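Local coordinates for protein fatty acid biosynthesis transcriptional regulator (Streptococcus pneumoniae, PDB 6JBX) that binds DNA as a MarR-family winged helix-turn-helix repressor and represses the pneumococcal fatty acid synthesis pathway together with the co-repressor acyl-ACP, at a contact of chain A with DNA and the interface of chains A and B. Coordinates in Å, arbitrary orientation; residue numbers count along the deposited sequence, not the author numbering. Chains: chain A/B, Fatty acid biosynthesis transcriptional regulator.

Contact 1: a contact of chain A with DNA. Residues chain A 71-72, 75, 89. With nucleotides of chain C.
A:Thr75 and A:Arg89 grip the phosphate of DT6 of chain C, while A:Leu71 and A:Gly72 meet bases in the major groove. This is the winged helix-turn-helix of a MarR-family repressor. Helix 71-84 is the recognition helix, and strand 87-91 leads into the wing. A:Thr75 can be followed from CB outward. CB of A:Thr75 lies 3.8 Å from the C7 methyl of DT7 of chain C. OG1 of A:Thr75 donates a hydrogen bond of 2.9 Å to the phosphate oxygen OP2 of DT6. A chi1 of -68° sets this hydroxyl beside the backbone N, toward the phosphate, with CG2 on the base side. CG2 of A:Thr75 packs between the DT6 phosphate and the DT7 methyl C7, 3.7 Å from the latter. A:Arg89 reaches the same phosphate with a chain extended from CG to NE. NE of A:Arg89 makes a salt bridge of 2.8 Å with OP1 of DT6, although its N-H is not directed at that oxygen. NH2 adds a weak hydrogen bond to OP2. A:Leu71 packs CG 3.6 Å from the DT6 methyl C7, and its CD2 lies 3.5 Å from C8 of DA5. The A:Gly72 CA sits 3.5 Å from the base oxygen O4 of DT7.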
loop_
_atom_site.group_PDB
_atom_site.type_symbol
_atom_site.label_atom_id
_atom_site.label_comp_id
_atom_site.label_asym_id
_atom_site.label_seq_id
_atom_site.Cartn_x
_atom_site.Cartn_y
_atom_site.Cartn_z
ATOM N N LEU A 71 16.662 11.111 -6.192
ATOM C CA LEU A 71 16.687 12.488 -5.755
ATOM C C LEU A 71 15.889 13.361 -6.732
ATOM O O LEU A 71 15.209 14.269 -6.279
ATOM C CB LEU A 71 18.134 12.981 -5.652
ATOM C CG LEU A 71 18.346 14.223 -4.787
ATOM C CD1 LEU A 71 17.684 14.075 -3.428
ATOM C CD2 LEU A 71 19.829 14.506 -4.604
ATOM N N GLY A 72 16.004 13.093 -8.042
ATOM C CA GLY A 72 15.214 13.800 -9.084
ATOM C C GLY A 72 13.719 13.796 -8.764
ATOM O O GLY A 72 13.060 14.825 -8.826
ATOM N N THR A 75 13.023 16.046 -5.900
ATOM C CA THR A 75 13.112 17.463 -6.285
ATOM C C THR A 75 11.800 17.911 -6.940
ATOM O O THR A 75 11.320 19.003 -6.659
ATOM C CB THR A 75 14.311 17.740 -7.195
ATOM O OG1 THR A 75 15.482 17.553 -6.392
ATOM C CG2 THR A 75 14.287 19.136 -7.789
ATOM N N ARG A 89 12.044 25.867 0.990
ATOM C CA ARG A 89 13.440 25.469 0.814
ATOM C C ARG A 89 14.341 26.578 1.371
ATOM O O ARG A 89 14.115 27.743 1.064
ATOM C CB ARG A 89 13.798 25.317 -0.664
ATOM C CG ARG A 89 13.323 24.044 -1.340
ATOM C CD ARG A 89 13.845 24.109 -2.773
ATOM N NE ARG A 89 13.768 22.836 -3.465
ATOM C CZ ARG A 89 12.843 22.518 -4.360
ATOM N NH1 ARG A 89 11.816 23.327 -4.582
ATOM N NH2 ARG A 89 12.994 21.406 -5.063
ATOM P P DA C 5 20.821 18.304 -0.594
ATOM O OP1 DA C 5 20.284 19.346 0.333
ATOM O OP2 DA C 5 20.571 16.861 -0.312
ATOM O "O5'" DA C 5 20.358 18.664 -2.066
ATOM C "C5'" DA C 5 20.403 20.015 -2.450
ATOM C "C4'" DA C 5 20.270 20.151 -3.943
ATOM O "O4'" DA C 5 21.142 19.242 -4.630
ATOM C "C3'" DA C 5 18.876 19.867 -4.520
ATOM O "O3'" DA C 5 18.194 21.127 -4.569
ATOM C "C2'" DA C 5 19.192 19.273 -5.888
ATOM C "C1'" DA C 5 20.725 19.347 -5.969
ATOM N N9 DA C 5 21.347 18.265 -6.726
ATOM C C8 DA C 5 21.547 16.966 -6.337
ATOM N N7 DA C 5 22.098 16.216 -7.262
ATOM C C5 DA C 5 22.277 17.084 -8.331
ATOM C C6 DA C 5 22.808 16.899 -9.618
ATOM N N6 DA C 5 23.290 15.734 -10.056
ATOM N N1 DA C 5 22.818 17.961 -10.455
ATOM C C2 DA C 5 22.334 19.131 -10.010
ATOM N N3 DA C 5 21.822 19.432 -8.812
ATOM C C4 DA C 5 21.810 18.346 -8.018
ATOM P P DT C 6 16.686 21.230 -5.181
ATOM O OP1 DT C 6 16.146 22.548 -4.826
ATOM O OP2 DT C 6 15.998 19.953 -4.867
ATOM O "O5'" DT C 6 16.950 21.279 -6.747
ATOM C "C5'" DT C 6 17.707 22.349 -7.300
ATOM C "C4'" DT C 6 17.892 22.063 -8.765
ATOM O "O4'" DT C 6 18.622 20.837 -8.918
ATOM C "C3'" DT C 6 16.577 21.848 -9.516
ATOM O "O3'" DT C 6 16.400 22.990 -10.327
ATOM C "C2'" DT C 6 16.820 20.617 -10.371
ATOM C "C1'" DT C 6 18.315 20.355 -10.198
ATOM N N1 DT C 6 18.693 18.952 -10.231
ATOM C C2 DT C 6 19.304 18.481 -11.368
ATOM O O2 DT C 6 19.525 19.180 -12.340
ATOM N N3 DT C 6 19.645 17.153 -11.325
ATOM C C4 DT C 6 19.445 16.279 -10.280
ATOM O O4 DT C 6 19.798 15.108 -10.386
ATOM C C5 DT C 6 18.765 16.831 -9.136
ATOM C C7 DT C 6 18.490 15.947 -7.965
ATOM C C6 DT C 6 18.444 18.130 -9.159
ATOM P P DT C 7 15.063 23.180 -11.168
ATOM O OP1 DT C 7 14.962 24.617 -11.486
ATOM O OP2 DT C 7 13.985 22.472 -10.449
ATOM O "O5'" DT C 7 15.408 22.481 -12.552
ATOM C "C5'" DT C 7 16.549 22.942 -13.278
ATOM C "C4'" DT C 7 16.789 22.023 -14.444
ATOM O "O4'" DT C 7 17.151 20.721 -13.950
ATOM C "C3'" DT C 7 15.560 21.816 -15.334
ATOM O "O3'" DT C 7 15.865 22.359 -16.625
ATOM C "C2'" DT C 7 15.325 20.309 -15.317
ATOM C "C1'" DT C 7 16.644 19.745 -14.846
ATOM N N1 DT C 7 16.598 18.467 -14.122
ATOM C C2 DT C 7 17.270 17.377 -14.625
ATOM O O2 DT C 7 17.822 17.377 -15.715
ATOM N N3 DT C 7 17.212 16.260 -13.835
ATOM C C4 DT C 7 16.640 16.151 -12.585
ATOM O O4 DT C 7 16.681 15.079 -11.989
ATOM C C5 DT C 7 15.955 17.332 -12.118
ATOM C C7 DT C 7 15.231 17.288 -10.809
ATOM C C6 DT C 7 15.994 18.424 -12.885
#

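Contact 2: the interface of chains A and B. Residues chain A 16-17, 20, 24; chain B 145, 152.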
loop_
_atom_site.group_PDB
_atom_site.type_symbol
_atom_site.label_atom_id
_atom_site.label_comp_id
_atom_site.label_asym_id
_atom_site.label_seq_id
_atom_site.Cartn_x
_atom_site.Cartn_y
_atom_site.Cartn_z
ATOM N N GLU A 16 -7.659 -13.154 1.885
ATOM C CA GLU A 16 -8.678 -12.222 1.570
ATOM C C GLU A 16 -8.452 -10.882 2.289
ATOM O O GLU A 16 -8.552 -9.835 1.658
ATOM C CB GLU A 16 -10.036 -12.783 1.945
ATOM C CG GLU A 16 -11.160 -11.846 1.663
ATOM C CD GLU A 16 -12.533 -12.340 2.090
ATOM O OE1 GLU A 16 -12.654 -13.554 2.481
ATOM O OE2 GLU A 16 -13.478 -11.497 2.036
ATOM N N TYR A 17 -8.144 -10.896 3.581
ATOM C CA TYR A 17 -7.990 -9.646 4.292
ATOM C C TYR A 17 -6.720 -8.928 3.809
ATOM O O TYR A 17 -6.746 -7.692 3.539
ATOM C CB TYR A 17 -7.991 -9.867 5.807
ATOM C CG TYR A 17 -9.329 -10.231 6.391
ATOM C CD1 TYR A 17 -10.487 -10.170 5.643
ATOM C CD2 TYR A 17 -9.448 -10.616 7.729
ATOM C CE1 TYR A 17 -11.715 -10.509 6.191
ATOM C CE2 TYR A 17 -10.675 -10.900 8.308
ATOM C CZ TYR A 17 -11.807 -10.840 7.536
ATOM O OH TYR A 17 -12.986 -11.194 8.098
ATOM N N SER A 20 -7.285 -7.295 0.311
ATOM C CA SER A 20 -8.100 -6.059 0.389
ATOM C C SER A 20 -7.252 -4.883 0.885
ATOM O O SER A 20 -7.245 -3.812 0.302
ATOM C CB SER A 20 -9.312 -6.193 1.262
ATOM O OG SER A 20 -10.206 -7.142 0.702
ATOM N N ASN A 24 -6.115 -1.675 -1.479
ATOM C CA ASN A 24 -6.986 -0.509 -1.343
ATOM C C ASN A 24 -6.473 0.561 -0.345
ATOM O O ASN A 24 -6.998 1.693 -0.347
ATOM C CB ASN A 24 -8.414 -0.898 -1.000
ATOM C CG ASN A 24 -9.121 -1.700 -2.074
ATOM O OD1 ASN A 24 -10.015 -2.466 -1.754
ATOM N ND2 ASN A 24 -8.727 -1.572 -3.328
ATOM N N TYR B 145 -8.686 -4.696 8.461
ATOM C CA TYR B 145 -9.528 -4.930 7.320
ATOM C C TYR B 145 -10.844 -4.154 7.468
ATOM O O TYR B 145 -11.331 -3.542 6.519
ATOM C CB TYR B 145 -9.816 -6.421 7.131
ATOM C CG TYR B 145 -10.928 -6.730 6.167
ATOM C CD1 TYR B 145 -10.702 -6.759 4.796
ATOM C CD2 TYR B 145 -12.196 -7.034 6.629
ATOM C CE1 TYR B 145 -11.726 -7.038 3.904
ATOM C CE2 TYR B 145 -13.214 -7.391 5.759
ATOM C CZ TYR B 145 -12.969 -7.388 4.396
ATOM O OH TYR B 145 -13.963 -7.701 3.533
ATOM N N LYS B 152 -15.147 2.543 2.721
ATOM C CA LYS B 152 -15.308 2.420 1.277
ATOM C C LYS B 152 -16.608 3.109 0.802
ATOM O O LYS B 152 -17.722 2.784 1.210
ATOM C CB LYS B 152 -15.248 0.950 0.863
ATOM C CG LYS B 152 -13.869 0.312 0.962
ATOM C CD LYS B 152 -13.630 -0.746 -0.095
ATOM C CE LYS B 152 -13.184 -2.103 0.418
ATOM N NZ LYS B 152 -11.709 -2.290 0.419
HETATM O O HOH W 1 -12.698 -8.311 0.689
#
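The rings of A:Tyr17 and B:Tyr145 stack face to face across the dimer interface of this MarR-family repressor. Helix 11-34 of chain A here meets helix 131-149 of chain B. The ring centroids of A:Tyr17 and B:Tyr145 are 4.1 Å apart and the planes differ by 19°. The overlap is offset: CD1 of A:Tyr17 lies over the centre of the B:Tyr145 ring, while CD2 of B:Tyr145 lies nearer the rim of the A:Tyr17 ring. The two side chains point at about a right angle to each other, although their planes are nearly parallel. B:Tyr145 is directed here with CG anti to its own backbone N, chi1 167°. A:Ser20 comes to the edge of the B:Tyr145 ring. CB of A:Ser20 lies in the ring plane, 3.7 Å from CE1 of B:Tyr145. The A:Ser20 hydroxyl OG is 2.8 Å from water 1. That water is also 3.2 Å from the phenol OH of B:Tyr145, so it links the two chains. OG makes a weak hydrogen bond back to the carbonyl O of A:Glu16, one turn earlier in the helix, which may help fix its rotation. Further along helix 11-34, A:Asn24 accepts through its amide oxygen OD1 a hydrogen bond of 2.8 Å from NZ of B:Lys152. The lysine amine NZ approaches OD1 tilted 22° from the carbonyl plane. The lysine chain bends at chi2, chi3 and chi4 to bring NZ there.

Contact 3: the interface of chains A and B. Residues chain A 145, 148-149, 152; chain B 24, 27-28.
B:Asn24 meets A:Glu149 and A:Lys152 where helix 11-34 of chain B crosses the C-terminal end of chain A, in the dimer interface of this MarR-family repressor. This polar cluster is the tight part. B:Asn24 has 78 Å² hidden by chain A, the most of the residues here. The amide ND2 of B:Asn24 donates a hydrogen bond of 2.9 Å to the carboxylate oxygen OE1 of A:Glu149. The bond is bent, 144° at the hydrogen, and ND2 meets OE1 from the anti side, 24° out of the carboxylate plane. Behind it, CG of A:Glu149 lies over one face of the A:Tyr145 ring. NZ of A:Lys152 makes a salt bridge of 3.1 Å with OE1 of A:Glu149, within chain A. Its hydrogen bonds to both carboxylate oxygens are weak. These nearby charges would tend to polarise the B:Asn24 amide. CB of A:Leu148 rests 3.9 Å from CB of B:Asn24. Beyond it the apolar rim is looser. There A:Leu148 and B:Ile28 cross at about a right angle, with CD2 of A:Leu148 lying 3.8 Å from CD1 of B:Ile28. The aliphatic chain of A:Lys152 passes B:Val27, with CD of A:Lys152 3.7 Å from the methyl CG1 of B:Val27.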
loop_
_atom_site.group_PDB
_atom_site.type_symbol
_atom_site.label_atom_id
_atom_site.label_comp_id
_atom_site.label_asym_id
_atom_site.label_seq_id
_atom_site.Cartn_x
_atom_site.Cartn_y
_atom_site.Cartn_z
ATOM N N TYR A 145 8.067 -7.004 11.204
ATOM C CA TYR A 145 8.936 -6.008 10.611
ATOM C C TYR A 145 10.337 -6.573 10.386
ATOM O O TYR A 145 10.924 -6.383 9.306
ATOM C CB TYR A 145 9.084 -4.765 11.483
ATOM C CG TYR A 145 10.200 -3.874 11.010
ATOM C CD1 TYR A 145 10.077 -3.115 9.860
ATOM C CD2 TYR A 145 11.388 -3.811 11.707
ATOM C CE1 TYR A 145 11.110 -2.308 9.418
ATOM C CE2 TYR A 145 12.429 -3.008 11.284
ATOM C CZ TYR A 145 12.294 -2.258 10.130
ATOM O OH TYR A 145 13.328 -1.477 9.692
ATOM N N LEU A 148 10.669 -9.196 7.677
ATOM C CA LEU A 148 10.632 -8.701 6.310
ATOM C C LEU A 148 11.934 -7.964 5.976
ATOM O O LEU A 148 12.425 -8.060 4.835
ATOM C CB LEU A 148 9.398 -7.825 6.110
ATOM C CG LEU A 148 8.077 -8.577 6.222
ATOM C CD1 LEU A 148 6.923 -7.599 6.320
ATOM C CD2 LEU A 148 7.862 -9.534 5.060
ATOM N N GLU A 149 12.479 -7.227 6.933
ATOM C CA GLU A 149 13.744 -6.517 6.729
ATOM C C GLU A 149 14.841 -7.482 6.270
ATOM O O GLU A 149 15.609 -7.147 5.380
ATOM C CB GLU A 149 14.216 -5.841 8.015
ATOM C CG GLU A 149 13.659 -4.451 8.203
ATOM C CD GLU A 149 14.143 -3.443 7.179
ATOM O OE1 GLU A 149 13.297 -2.828 6.510
ATOM O OE2 GLU A 149 15.364 -3.272 7.051
ATOM N N LYS A 152 15.243 -8.718 2.501
ATOM C CA LYS A 152 15.779 -7.897 1.399
ATOM C C LYS A 152 17.198 -7.428 1.757
ATOM O O LYS A 152 17.643 -7.561 2.913
ATOM C CB LYS A 152 14.805 -6.750 1.107
ATOM C CG LYS A 152 14.371 -5.933 2.319
ATOM C CD LYS A 152 13.889 -4.534 1.969
ATOM C CE LYS A 152 13.647 -3.658 3.180
ATOM N NZ LYS A 152 14.893 -3.379 3.929
ATOM N N ASN B 24 8.055 -2.721 3.024
ATOM C CA ASN B 24 8.902 -3.883 2.782
ATOM C C ASN B 24 8.163 -4.917 1.930
ATOM O O ASN B 24 8.763 -5.575 1.072
ATOM C CB ASN B 24 9.361 -4.551 4.077
ATOM C CG ASN B 24 10.414 -3.734 4.786
ATOM O OD1 ASN B 24 10.907 -2.770 4.215
ATOM N ND2 ASN B 24 10.729 -4.096 6.020
ATOM N N VAL B 27 8.450 -3.821 -1.793
ATOM C CA VAL B 27 9.810 -4.108 -2.217
ATOM C C VAL B 27 9.978 -5.607 -2.476
ATOM O O VAL B 27 10.538 -6.012 -3.499
ATOM C CB VAL B 27 10.839 -3.616 -1.184
ATOM C CG1 VAL B 27 12.204 -4.277 -1.368
ATOM C CG2 VAL B 27 10.987 -2.104 -1.227
ATOM N N ILE B 28 9.523 -6.448 -1.574
ATOM C CA ILE B 28 9.781 -7.882 -1.753
ATOM C C ILE B 28 8.944 -8.407 -2.926
ATOM O O ILE B 28 9.393 -9.310 -3.622
ATOM C CB ILE B 28 9.500 -8.673 -0.467
ATOM C CG1 ILE B 28 10.462 -8.277 0.646
ATOM C CG2 ILE B 28 9.542 -10.164 -0.690
ATOM C CD1 ILE B 28 9.981 -8.718 2.037
#

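Contacts 2 and 3 are related parts of one dimer interface, with the chain roles exchanged. In both, helix 11-34 of one subunit meets the C-terminal region of the other. Their C-alpha centres are about 21 Å apart. Positions 24, 145 and 152 occur in both. The lysine amine bonds the asparagine in contact 2, but in contact 3 it turns to a glutamate of its own chain, so the two halves are not exact copies. Contact 1 lies in the DNA-binding part of chain A, about 34 Å from contact 2 and about 25 Å from contact 3. It shares no residue with them. The dimer contacts probably set the spacing of the two recognition helices on DNA.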